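Local coordinates for protein BCAM1869 (Burkholderia cenocepacia, PDB 4O2H) that probably regulates transcription in quorum sensing, as a homolog of the regulator RsaM, and binds to another copy of itself, at residues G19-E25 / N99-I103; L28-L33 / A118-L123; L40-L45 / R56-Y60; Y60-H64 / T75-W80; T88-A92 / W128-A133. All coordinates share one frame; numbering follows the deposited sequence.

In the fold
Contacts 1 and 2 open first along the chain, contacts 3 and 4 form within them, and contact 5 opens before contacts 1 and 2 close and itself closes last. Contact 4, whose centre lies about 5 Å from that of the chain, joins the inner strands of the four-stranded antiparallel sheet and touches all the others. Contact 3 continues it along strand 55-65, sharing Tyr60, while contact 5 covers the sheet with helix 128-138. Contact 1 lies at the other end, linked to the sheet by contact 2 through helix 112-125. Contacts 1, 3 and 4 reach the second subunit, so the dimer interface draws on opposite sides of the chain's centre.

Contact 1: G19-E25 / N99-I103; sequences GYVRLSE and NVMAI
The guanidinium of Arg22 has Met101 CB over one face, 4.1 Å above its plane and displaced toward the rim. The ring of Tyr20 is approached at a slant by the same residue and by the backbone of Val100: CD1 lies 3.6 Å from Val100 O, and Tyr20 CB comes equally close to Met101 CB. The selenomethionine Met101 is thus flanked by an aromatic and a cation. Arg22 and Met101 are a bridged pair on one face of the sheet, and the extended chain of Arg22 (chi2 178°) carries its guanidinium past Met101 CB to salt bridges with Asp109 and Asp18. Ile103 crosses Arg22 at nearly a right angle, its CG2 3.9 Å from Arg22 CG.

Beneath these side chains is a two-stranded parallel ladder in which each strand alternately gives and takes. Val21 N donates to Asn99 O at 2.7 Å and almost straight (174°); Met101 N returns a bond to Val21 O, Leu23 N goes to Met101 O, and Ile103 N closes the series on Leu23 O at 3.1 Å. Asn99 has its amide engaged by Thr75 N and Tyr73 O, and Pro42 of the second subunit packs on Tyr20 and Asn99.

Met112 and Thr115 of helix 112-125 meet Tyr20 and Met101. On the face carrying Val21, Leu23, Val100 and Ala102 pack Leu28 of helix 25-29 and Val74 of strand 74-83.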
# COMPACT_ATOMS: atom_id res chain seq x y z
N GLY A 19 8.04 17.15 -4.67
CA GLY A 19 7.25 16.12 -3.97
C GLY A 19 7.90 15.36 -2.83
O GLY A 19 7.24 14.53 -2.20
N TYR A 20 9.18 15.62 -2.53
CA TYR A 20 9.86 14.94 -1.42
C TYR A 20 9.96 15.82 -0.21
O TYR A 20 10.17 17.03 -0.36
CB TYR A 20 11.27 14.50 -1.81
CG TYR A 20 11.30 13.46 -2.90
CD1 TYR A 20 11.14 12.11 -2.61
CD2 TYR A 20 11.52 13.82 -4.23
CE1 TYR A 20 11.24 11.13 -3.61
CE2 TYR A 20 11.55 12.86 -5.25
CZ TYR A 20 11.41 11.52 -4.93
OH TYR A 20 11.46 10.55 -5.89
N VAL A 21 9.80 15.22 0.99
CA VAL A 21 10.02 15.81 2.32
C VAL A 21 11.51 15.61 2.62
O VAL A 21 11.94 14.46 2.72
CB VAL A 21 9.10 15.18 3.43
CG1 VAL A 21 9.50 15.68 4.84
CG2 VAL A 21 7.63 15.48 3.14
N ARG A 22 12.30 16.68 2.71
CA ARG A 22 13.75 16.57 2.90
C ARG A 22 14.12 16.55 4.36
O ARG A 22 13.75 17.44 5.12
CB ARG A 22 14.50 17.64 2.14
CG ARG A 22 14.52 17.31 0.65
CD ARG A 22 15.20 18.32 -0.26
NE ARG A 22 15.46 17.66 -1.54
CZ ARG A 22 14.55 17.45 -2.49
NH1 ARG A 22 14.86 16.78 -3.58
NH2 ARG A 22 13.31 17.90 -2.34
N LEU A 23 14.80 15.46 4.76
CA LEU A 23 15.15 15.20 6.15
C LEU A 23 16.59 14.74 6.27
O LEU A 23 17.04 13.90 5.48
CB LEU A 23 14.22 14.10 6.73
CG LEU A 23 12.71 14.37 6.80
CD1 LEU A 23 11.97 13.12 7.13
CD2 LEU A 23 12.39 15.46 7.82
N SER A 24 17.29 15.26 7.28
CA SER A 24 18.68 14.87 7.56
C SER A 24 18.75 13.44 8.09
O SER A 24 17.77 12.90 8.58
CB SER A 24 19.31 15.82 8.57
OG SER A 24 18.74 15.60 9.85
N GLU A 25 19.96 12.87 8.02
CA GLU A 25 20.34 11.55 8.50
C GLU A 25 19.85 11.37 9.98
O GLU A 25 19.23 10.35 10.30
CB GLU A 25 21.88 11.44 8.36
CG GLU A 25 22.54 10.16 8.85
CD GLU A 25 24.04 10.10 8.71
OE1 GLU A 25 24.75 10.98 9.27
OE2 GLU A 25 24.52 9.15 8.05
N ASN A 99 7.83 9.33 0.57
CA ASN A 99 7.80 10.70 0.06
C ASN A 99 8.99 11.45 0.65
O ASN A 99 8.96 12.67 0.76
CB ASN A 99 6.46 11.39 0.37
CG ASN A 99 6.20 11.66 1.84
OD1 ASN A 99 6.69 10.97 2.73
ND2 ASN A 99 5.34 12.63 2.09
N VAL A 100 10.01 10.70 1.08
CA VAL A 100 11.22 11.25 1.71
C VAL A 100 12.42 11.24 0.77
O VAL A 100 12.67 10.26 0.09
CB VAL A 100 11.59 10.53 3.03
CG1 VAL A 100 12.92 11.03 3.63
CG2 VAL A 100 10.46 10.64 4.07
N MSE A 101 13.20 12.31 0.84
CA MSE A 101 14.53 12.42 0.25
C MSE A 101 15.48 12.77 1.39
O MSE A 101 15.33 13.82 2.03
CB MSE A 101 14.60 13.44 -0.91
CG MSE A 101 15.99 13.63 -1.44
SE MSE A 101 16.80 12.00 -2.11
CE MSE A 101 15.90 11.86 -3.78
N ALA A 102 16.44 11.87 1.66
CA ALA A 102 17.45 12.13 2.68
C ALA A 102 18.53 13.04 2.14
O ALA A 102 19.00 12.88 1.01
CB ALA A 102 18.05 10.83 3.20
N ILE A 103 18.90 14.03 2.95
CA ILE A 103 19.89 15.03 2.58
C ILE A 103 21.12 14.89 3.48
O ILE A 103 21.01 14.31 4.56
CB ILE A 103 19.28 16.46 2.63
CG1 ILE A 103 18.64 16.77 4.02
CG2 ILE A 103 18.27 16.64 1.48
CD1 ILE A 103 18.50 18.20 4.39

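Contact 2: L28-L33 / A118-L123; sequences LAALVL and ALAARL
Arg122 reaches from its helix to the carbonyl of Leu31, where NE donates to Leu31 O at 2.8 Å with a bent N-H...O angle of 140°. Its NH2 adds a weak second bond to that oxygen at 3.0 Å, so one carbonyl is held by two donors at the edge of the guanidinium. Ala29 O occupies a face, 3.0 Å above the plane and toward the rim; it is close to NE but poorly angled for a bond. A water bridges the two residues, donating to Ala29 O at 2.7 Å and weakly accepting from Arg122 NH1. The turn that ends helix 25-29 therefore presents several carbonyl oxygens to a single cation, which their partial negative charge probably favours.

Torsions place the group. With CG anti to the backbone N (-179°) and a bend at chi2 (51°), the chain passes Leu28 O, CG at 3.4 Å from it, and then runs extended to the carbonyl of Leu31. Leucines hold the helix itself against residues 28-33: Leu119 CD2 fits between two of them, 3.8 Å from Leu28 CD1 and 3.9 Å from Leu31 CD2. Leu28 CD2 meets Ala118 CB, and Leu33 CD1 meets Leu123 CD2 at 3.6 Å.

Helix 112-125 is thereby clasped to the chain leaving helix 25-29. Its Leu119 and Leu123 also rest on strand 89-98, Leu31 and Leu33 lie on strand 74-83, and Leu28 covers strand 100-103.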
# COMPACT_ATOMS: atom_id res chain seq x y z
N LEU A 28 15.94 11.60 10.49
CA LEU A 28 15.45 10.33 9.96
C LEU A 28 15.62 9.23 11.00
O LEU A 28 14.74 8.37 11.13
CB LEU A 28 16.20 10.01 8.66
CG LEU A 28 15.45 9.41 7.47
CD1 LEU A 28 14.01 9.92 7.35
CD2 LEU A 28 16.19 9.65 6.20
N ALA A 29 16.73 9.26 11.77
CA ALA A 29 16.98 8.32 12.86
C ALA A 29 16.00 8.56 14.04
O ALA A 29 15.84 7.67 14.86
CB ALA A 29 18.43 8.43 13.34
N ALA A 30 15.32 9.74 14.11
CA ALA A 30 14.32 10.01 15.15
C ALA A 30 12.89 10.06 14.58
O ALA A 30 11.96 10.40 15.30
CB ALA A 30 14.65 11.31 15.87
N LEU A 31 12.72 9.72 13.29
CA LEU A 31 11.42 9.71 12.62
C LEU A 31 10.38 8.84 13.36
O LEU A 31 10.63 7.68 13.67
CB LEU A 31 11.53 9.25 11.16
CG LEU A 31 10.27 9.51 10.31
CD1 LEU A 31 9.98 10.98 10.21
CD2 LEU A 31 10.41 8.92 8.95
N VAL A 32 9.25 9.44 13.67
CA VAL A 32 8.14 8.84 14.40
C VAL A 32 7.13 8.27 13.39
O VAL A 32 6.28 8.99 12.90
CB VAL A 32 7.51 9.92 15.35
CG1 VAL A 32 6.22 9.43 16.03
CG2 VAL A 32 8.52 10.43 16.39
N LEU A 33 7.24 6.99 13.05
CA LEU A 33 6.27 6.39 12.12
C LEU A 33 5.30 5.47 12.85
O LEU A 33 5.68 4.79 13.80
CB LEU A 33 6.96 5.61 11.01
CG LEU A 33 7.73 6.39 10.01
CD1 LEU A 33 8.67 5.51 9.28
CD2 LEU A 33 6.82 7.16 9.06
N ALA A 118 18.42 4.34 5.02
CA ALA A 118 18.22 5.04 6.28
C ALA A 118 16.83 4.78 6.81
O ALA A 118 16.68 4.60 8.02
CB ALA A 118 18.46 6.54 6.11
N LEU A 119 15.82 4.68 5.93
CA LEU A 119 14.46 4.39 6.39
C LEU A 119 14.32 2.96 6.86
O LEU A 119 13.71 2.76 7.92
CB LEU A 119 13.39 4.70 5.36
CG LEU A 119 13.06 6.21 5.19
CD1 LEU A 119 12.30 6.45 3.89
CD2 LEU A 119 12.20 6.72 6.34
N ALA A 120 14.92 1.96 6.12
CA ALA A 120 14.85 0.53 6.51
C ALA A 120 15.48 0.34 7.91
O ALA A 120 14.91 -0.40 8.72
CB ALA A 120 15.53 -0.39 5.46
N ALA A 121 16.57 1.09 8.21
CA ALA A 121 17.25 1.11 9.52
C ALA A 121 16.34 1.74 10.60
O ALA A 121 16.18 1.14 11.68
CB ALA A 121 18.58 1.89 9.43
N ARG A 122 15.69 2.88 10.30
CA ARG A 122 14.76 3.44 11.29
C ARG A 122 13.60 2.45 11.56
O ARG A 122 13.18 2.26 12.71
CB ARG A 122 14.20 4.82 10.84
CG ARG A 122 13.23 5.45 11.85
CD ARG A 122 13.82 5.49 13.26
NE ARG A 122 13.02 6.34 14.14
CZ ARG A 122 12.97 6.22 15.46
NH1 ARG A 122 13.71 5.31 16.09
NH2 ARG A 122 12.18 7.03 16.17
N LEU A 123 13.11 1.79 10.50
CA LEU A 123 11.99 0.84 10.63
C LEU A 123 12.34 -0.31 11.55
O LEU A 123 11.50 -0.69 12.35
CB LEU A 123 11.50 0.32 9.26
CG LEU A 123 10.93 1.43 8.34
CD1 LEU A 123 10.80 0.95 6.92
CD2 LEU A 123 9.64 2.02 8.90
O HOH W 1 16.46 5.07 15.33

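Contact 3: L40-L45 / R56-Y60; sequences LDPSLL and RLAGY
Ala58 CB points toward the first turn of helix 42-50 and sits against its backbone, 3.7 Å from Leu45 CA. Two leucines of the helix meet this methyl from directions roughly at right angles to each other. Leu45 CB is 3.8 Å from it, and because the Leu45 side chain leaves with CG anti to the backbone N (174°), its ends continue along the strand: CD1 lies over Leu57 C, and CD2 approaches Arg56 O at 3.8 Å. Leu44 reaches along the strand toward Gly59, its CG 4.0 Å from Ala58 CB and its CD2 near Gly59 O. Leu40 and Leu57 form a separate, looser pair whose side chains cross at a slant, Leu40 CD1 to Leu57 CD2 at 4.1 Å.

Where Leu40 meets Gly59, an antiparallel non-hydrogen-bonded pair, the missing side chain of the glycine lets the two backbones come within 4.1 Å between CA atoms. One residue on, Asp41 N donates to Ala58 O at 2.8 Å along a nearly straight line (176°). Asp41 is also the N-cap of the helix: its OD1 accepts weakly from Ser43 N and Leu44 N. One residue thus ends the sheet pairing with its N-H and caps the helix, weakly, with its carboxylate, a compact example of a strand passing directly into a helix.

Pro42 and Ser43 pack on Gly19 and Tyr20 of the second subunit. This strand-to-helix junction is backed by strand 74-83, whose Trp80 lies against Leu40 and Leu57 while its Asp79 touches Leu44; backbone bonds join Leu57 to Leu82 and Gly59 to Trp80.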
# COMPACT_ATOMS: atom_id res chain seq x y z
N LEU A 40 -1.75 -9.30 3.02
CA LEU A 40 -1.07 -10.38 2.32
C LEU A 40 -1.15 -10.17 0.82
O LEU A 40 -2.15 -9.63 0.34
CB LEU A 40 -1.69 -11.74 2.72
CG LEU A 40 -1.62 -12.08 4.23
CD1 LEU A 40 -2.16 -13.48 4.49
CD2 LEU A 40 -0.18 -11.89 4.81
N ASP A 41 -0.08 -10.52 0.09
CA ASP A 41 -0.05 -10.49 -1.39
C ASP A 41 0.32 -11.92 -1.89
O ASP A 41 1.50 -12.23 -2.00
CB ASP A 41 0.93 -9.40 -1.94
CG ASP A 41 0.94 -9.28 -3.47
OD1 ASP A 41 0.21 -10.03 -4.13
OD2 ASP A 41 1.61 -8.36 -3.98
N PRO A 42 -0.68 -12.81 -2.20
CA PRO A 42 -0.34 -14.20 -2.63
C PRO A 42 0.43 -14.25 -3.96
O PRO A 42 1.18 -15.20 -4.21
CB PRO A 42 -1.71 -14.88 -2.75
CG PRO A 42 -2.68 -13.76 -2.93
CD PRO A 42 -2.14 -12.61 -2.13
N SER A 43 0.26 -13.24 -4.80
CA SER A 43 0.97 -13.13 -6.07
C SER A 43 2.47 -12.83 -5.81
O SER A 43 3.31 -13.44 -6.45
CB SER A 43 0.34 -12.04 -6.93
OG SER A 43 1.16 -11.78 -8.06
N LEU A 44 2.79 -11.96 -4.86
CA LEU A 44 4.17 -11.68 -4.45
C LEU A 44 4.80 -12.93 -3.81
O LEU A 44 5.94 -13.27 -4.15
CB LEU A 44 4.24 -10.50 -3.48
CG LEU A 44 5.63 -10.17 -2.85
CD1 LEU A 44 6.66 -9.80 -3.91
CD2 LEU A 44 5.51 -9.07 -1.82
N LEU A 45 4.03 -13.63 -2.94
CA LEU A 45 4.46 -14.83 -2.23
C LEU A 45 4.89 -15.93 -3.24
O LEU A 45 5.95 -16.54 -3.07
CB LEU A 45 3.35 -15.35 -1.26
CG LEU A 45 3.67 -16.71 -0.58
CD1 LEU A 45 4.90 -16.59 0.36
CD2 LEU A 45 2.49 -17.27 0.19
N ARG A 56 7.06 -17.97 4.06
CA ARG A 56 5.79 -18.47 4.58
C ARG A 56 4.64 -17.57 4.13
O ARG A 56 3.59 -18.05 3.74
CB ARG A 56 5.84 -18.48 6.11
CG ARG A 56 6.17 -19.83 6.70
CD ARG A 56 6.49 -19.65 8.18
NE ARG A 56 5.31 -19.23 8.94
CZ ARG A 56 5.38 -18.67 10.13
NH1 ARG A 56 6.55 -18.48 10.72
NH2 ARG A 56 4.27 -18.30 10.76
N LEU A 57 4.86 -16.23 4.25
CA LEU A 57 3.91 -15.19 3.88
C LEU A 57 4.64 -14.04 3.22
O LEU A 57 5.83 -13.83 3.49
CB LEU A 57 3.17 -14.62 5.13
CG LEU A 57 2.32 -15.51 6.03
CD1 LEU A 57 1.95 -14.73 7.30
CD2 LEU A 57 1.02 -15.97 5.31
N ALA A 58 3.92 -13.25 2.42
CA ALA A 58 4.43 -12.05 1.81
C ALA A 58 3.32 -11.05 1.70
O ALA A 58 2.15 -11.42 1.52
CB ALA A 58 5.02 -12.34 0.45
N GLY A 59 3.67 -9.77 1.75
CA GLY A 59 2.66 -8.73 1.62
C GLY A 59 3.23 -7.35 1.62
O GLY A 59 4.44 -7.15 1.52
N TYR A 60 2.32 -6.40 1.79
CA TYR A 60 2.54 -4.98 1.83
C TYR A 60 2.30 -4.46 3.25
O TYR A 60 1.65 -5.10 4.08
CB TYR A 60 1.61 -4.27 0.80
CG TYR A 60 0.19 -4.08 1.30
CD1 TYR A 60 -0.16 -2.97 2.07
CD2 TYR A 60 -0.80 -5.03 1.03
CE1 TYR A 60 -1.45 -2.82 2.58
CE2 TYR A 60 -2.11 -4.86 1.51
CZ TYR A 60 -2.41 -3.77 2.31
OH TYR A 60 -3.68 -3.60 2.83

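Contact 4: Y60-H64 / T75-W80; sequences YTEWH and TVGWDW
Thr61 and Trp78 form the dense centre of a beta hairpin, strands 55-65 and 74-83, the inner pair of the four-stranded antiparallel sheet. Thr61 CG2 stands over the Trp78 indole in a CH-pi contact, 3.4 Å from the centroid of the five-membered ring. That methyl is directed there by chi1 (-172°), which sends OG1 the other way to accept from Trp63 NE1 at 2.9 Å, within the plane of the Trp63 ring; Ser38 and Ala37 O also bind this hydroxyl. This bond, with the Trp78 contact, restrains the rotation of the Trp63 indole: Trp78 CH2 lies over its face, 3.3 Å from Trp63 CD1, with the two rings inclined at 35°. Helices 112-125 and 128-138 close over this layer.

On the opposite face the two strands touch each other less closely, though Arg97 and Tyr60 of the second subunit cover this side. Beside Glu62, Gly77 offers only its backbone, and the carboxylate bends over it, OE1 3.4 Å from Gly77 CA, while OE2 makes a salt bridge with Arg97 of the same chain. Tyr60 CB comes no nearer than 4.0 Å to Asp79 OD1, and His64 turns away to Tyr73.

Paired bonds between Thr61 and Trp78 and between Trp63 and Val76 stitch the strands. At the end, Trp80 supplies an extra side-chain link: NE1 donates to Tyr60 O at 3.0 Å, from far above the carbonyl plane (76° out of it).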
# COMPACT_ATOMS: atom_id res chain seq x y z
N TYR A 60 2.32 -6.40 1.79
CA TYR A 60 2.54 -4.98 1.83
C TYR A 60 2.30 -4.46 3.25
O TYR A 60 1.65 -5.10 4.08
CB TYR A 60 1.61 -4.27 0.80
CG TYR A 60 0.19 -4.08 1.30
CD1 TYR A 60 -0.16 -2.97 2.07
CD2 TYR A 60 -0.80 -5.03 1.03
CE1 TYR A 60 -1.45 -2.82 2.58
CE2 TYR A 60 -2.11 -4.86 1.51
CZ TYR A 60 -2.41 -3.77 2.31
OH TYR A 60 -3.68 -3.60 2.83
N THR A 61 2.85 -3.28 3.51
CA THR A 61 2.64 -2.52 4.73
C THR A 61 2.83 -1.05 4.38
O THR A 61 3.61 -0.73 3.49
CB THR A 61 3.47 -3.02 5.89
OG1 THR A 61 3.05 -2.32 7.06
CG2 THR A 61 4.97 -2.88 5.65
N GLU A 62 2.01 -0.20 5.01
CA GLU A 62 1.92 1.25 4.89
C GLU A 62 2.00 1.89 6.28
O GLU A 62 1.29 1.48 7.18
CB GLU A 62 0.61 1.67 4.18
CG GLU A 62 0.63 1.38 2.68
CD GLU A 62 1.80 1.96 1.89
OE1 GLU A 62 2.45 2.95 2.33
OE2 GLU A 62 2.04 1.43 0.79
N TRP A 63 2.92 2.85 6.43
CA TRP A 63 3.24 3.56 7.67
C TRP A 63 3.24 5.06 7.38
O TRP A 63 3.38 5.48 6.23
CB TRP A 63 4.63 3.08 8.21
CG TRP A 63 4.64 1.66 8.75
CD1 TRP A 63 4.24 0.53 8.10
CD2 TRP A 63 4.95 1.26 10.10
NE1 TRP A 63 4.31 -0.55 8.94
CE2 TRP A 63 4.75 -0.13 10.18
CE3 TRP A 63 5.43 1.95 11.23
CZ2 TRP A 63 5.04 -0.87 11.34
CZ3 TRP A 63 5.68 1.23 12.41
CH2 TRP A 63 5.46 -0.16 12.46
N HIS A 64 2.99 5.87 8.41
CA HIS A 64 2.97 7.31 8.17
C HIS A 64 3.32 8.09 9.45
O HIS A 64 3.31 7.56 10.56
CB HIS A 64 1.61 7.79 7.54
CG HIS A 64 0.40 7.86 8.45
ND1 HIS A 64 -0.85 8.25 7.96
CD2 HIS A 64 0.27 7.58 9.78
CE1 HIS A 64 -1.69 8.19 8.99
NE2 HIS A 64 -1.06 7.80 10.11
N THR A 75 4.97 9.42 4.38
CA THR A 75 4.47 8.06 4.04
C THR A 75 5.64 7.14 3.72
O THR A 75 6.59 7.55 3.05
CB THR A 75 3.57 8.06 2.81
OG1 THR A 75 4.18 8.90 1.83
CG2 THR A 75 2.20 8.55 3.11
N VAL A 76 5.59 5.94 4.22
CA VAL A 76 6.62 4.93 4.05
C VAL A 76 5.91 3.60 3.92
O VAL A 76 5.14 3.21 4.82
CB VAL A 76 7.67 4.93 5.22
CG1 VAL A 76 8.79 3.90 4.98
CG2 VAL A 76 8.24 6.34 5.47
N GLY A 77 6.14 2.95 2.80
CA GLY A 77 5.56 1.65 2.50
C GLY A 77 6.57 0.72 1.90
O GLY A 77 7.58 1.16 1.35
N TRP A 78 6.36 -0.56 2.07
CA TRP A 78 7.28 -1.56 1.53
C TRP A 78 6.58 -2.90 1.47
O TRP A 78 5.52 -3.12 2.09
CB TRP A 78 8.58 -1.65 2.39
CG TRP A 78 8.35 -2.14 3.81
CD1 TRP A 78 8.56 -3.41 4.28
CD2 TRP A 78 8.03 -1.33 4.96
NE1 TRP A 78 8.35 -3.45 5.64
CE2 TRP A 78 8.02 -2.19 6.09
CE3 TRP A 78 7.69 0.03 5.14
CZ2 TRP A 78 7.68 -1.74 7.37
CZ3 TRP A 78 7.32 0.46 6.40
CH2 TRP A 78 7.35 -0.41 7.51
N ASP A 79 7.21 -3.81 0.72
CA ASP A 79 6.85 -5.23 0.63
C ASP A 79 7.71 -6.00 1.60
O ASP A 79 8.91 -5.69 1.78
CB ASP A 79 7.02 -5.78 -0.80
CG ASP A 79 6.00 -5.27 -1.80
OD1 ASP A 79 4.99 -4.65 -1.38
OD2 ASP A 79 6.19 -5.51 -3.00
N TRP A 80 7.10 -6.98 2.26
CA TRP A 80 7.81 -7.82 3.24
C TRP A 80 7.53 -9.30 2.97
O TRP A 80 6.63 -9.64 2.24
CB TRP A 80 7.40 -7.46 4.68
CG TRP A 80 5.91 -7.56 4.89
CD1 TRP A 80 5.00 -6.55 4.74
CD2 TRP A 80 5.15 -8.76 5.13
NE1 TRP A 80 3.73 -7.05 4.88
CE2 TRP A 80 3.79 -8.40 5.12
CE3 TRP A 80 5.50 -10.11 5.38
CZ2 TRP A 80 2.77 -9.34 5.30
CZ3 TRP A 80 4.48 -11.04 5.56
CH2 TRP A 80 3.14 -10.66 5.53

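Contact 5: T88-A92 / W128-A133; sequences TFVIA and WPAAVA
Pro129 O lies over one face of the Phe89 ring and is held there by the helix, accepting from Ala133 N at 3.1 Å. No hydrogen bond crosses between the segments; what joins them is a hydrocarbon contact in which Phe89 is wedged against the first turns of helix 128-138. The side chains of Phe89 and Pro129 lie alongside, running in opposite senses, with Phe89 CD1 3.7 Å from Pro129 CB. At the far end of the ring, CZ meets Ala133 CB at 3.9 Å, and CE2 reaches Val132 CG1 at 4.2 Å. The phenyl therefore spans one turn of the helix, from Pro129 to Ala133.

Trp128 extends the contact along the strand. With chi1 at 73°, its CG is close to both the backbone N and the carbonyl carbon, and the indole is carried to the strand at residues 89 to 91. Trp128 CH2 touches Phe89 CB at 3.6 Å. Farther round the ring, CZ2 is equally close to Ile91 CG1, whose side chain comes at a slant to the indole, while the backbone of Val90 meets an edge of the ring near its plane. Pro129 CD lies over one face of the indole, so that helix-start residues pack on each other as well as on the strand.

Trp128 is edge-to-face with Trp78 and also touches Trp63 and Trp80, joining the helix to strands 55-65 and 74-83. Ile91 bridges onward to Ala120 and Leu123 of helix 112-125, and Phe89 leans on Leu82 of strand 74-83.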
# COMPACT_ATOMS: atom_id res chain seq x y z
N THR A 88 11.72 -14.85 10.72
CA THR A 88 12.10 -13.44 10.65
C THR A 88 11.39 -12.72 9.48
O THR A 88 11.31 -13.24 8.37
CB THR A 88 13.64 -13.27 10.63
OG1 THR A 88 13.93 -11.90 10.89
CG2 THR A 88 14.29 -13.64 9.31
N PHE A 89 10.90 -11.52 9.76
CA PHE A 89 10.30 -10.62 8.79
C PHE A 89 11.40 -9.88 8.09
O PHE A 89 12.34 -9.45 8.75
CB PHE A 89 9.35 -9.64 9.46
CG PHE A 89 8.02 -10.26 9.80
CD1 PHE A 89 7.84 -10.92 11.01
CD2 PHE A 89 6.95 -10.15 8.93
CE1 PHE A 89 6.60 -11.45 11.34
CE2 PHE A 89 5.70 -10.69 9.27
CZ PHE A 89 5.53 -11.31 10.49
N VAL A 90 11.29 -9.77 6.76
CA VAL A 90 12.30 -9.20 5.89
C VAL A 90 11.67 -8.17 4.95
O VAL A 90 10.63 -8.45 4.36
CB VAL A 90 13.01 -10.33 5.03
CG1 VAL A 90 14.16 -9.78 4.19
CG2 VAL A 90 13.47 -11.52 5.88
N ILE A 91 12.34 -7.02 4.76
CA ILE A 91 11.99 -6.01 3.76
C ILE A 91 12.51 -6.56 2.45
O ILE A 91 13.72 -6.69 2.29
CB ILE A 91 12.55 -4.60 4.05
CG1 ILE A 91 12.10 -4.11 5.44
CG2 ILE A 91 12.10 -3.62 2.92
CD1 ILE A 91 12.43 -2.68 5.81
N ALA A 92 11.59 -6.91 1.54
CA ALA A 92 11.92 -7.49 0.25
C ALA A 92 12.81 -6.53 -0.59
O ALA A 92 12.41 -5.41 -0.92
CB ALA A 92 10.63 -7.84 -0.49
N TRP A 128 9.16 -2.73 13.34
CA TRP A 128 8.10 -2.82 12.37
C TRP A 128 7.50 -4.25 12.30
O TRP A 128 6.29 -4.32 12.14
CB TRP A 128 8.54 -2.31 11.01
CG TRP A 128 9.47 -3.19 10.24
CD1 TRP A 128 10.82 -3.06 10.13
CD2 TRP A 128 9.10 -4.30 9.41
NE1 TRP A 128 11.33 -4.05 9.34
CE2 TRP A 128 10.30 -4.82 8.86
CE3 TRP A 128 7.88 -4.95 9.12
CZ2 TRP A 128 10.31 -5.94 8.02
CZ3 TRP A 128 7.89 -6.06 8.28
CH2 TRP A 128 9.10 -6.54 7.74
N PRO A 129 8.24 -5.39 12.41
CA PRO A 129 7.55 -6.70 12.32
C PRO A 129 6.44 -6.91 13.36
O PRO A 129 5.49 -7.61 13.06
CB PRO A 129 8.67 -7.71 12.56
CG PRO A 129 9.90 -6.99 12.13
CD PRO A 129 9.69 -5.59 12.62
N ALA A 130 6.59 -6.35 14.57
CA ALA A 130 5.57 -6.54 15.63
C ALA A 130 4.21 -5.96 15.19
O ALA A 130 3.20 -6.65 15.29
CB ALA A 130 6.03 -5.92 16.95
N ALA A 131 4.19 -4.73 14.63
CA ALA A 131 2.92 -4.12 14.20
C ALA A 131 2.34 -4.75 12.92
O ALA A 131 1.13 -4.82 12.77
CB ALA A 131 3.07 -2.62 14.05
N VAL A 132 3.19 -5.24 12.01
CA VAL A 132 2.71 -5.93 10.81
C VAL A 132 2.00 -7.24 11.20
O VAL A 132 0.84 -7.44 10.81
CB VAL A 132 3.86 -6.16 9.81
CG1 VAL A 132 3.49 -7.16 8.70
CG2 VAL A 132 4.33 -4.83 9.23
N ALA A 133 2.64 -8.08 12.03
CA ALA A 133 2.05 -9.37 12.44
C ALA A 133 0.75 -9.15 13.20
O ALA A 133 -0.24 -9.83 12.96
CB ALA A 133 3.04 -10.15 13.29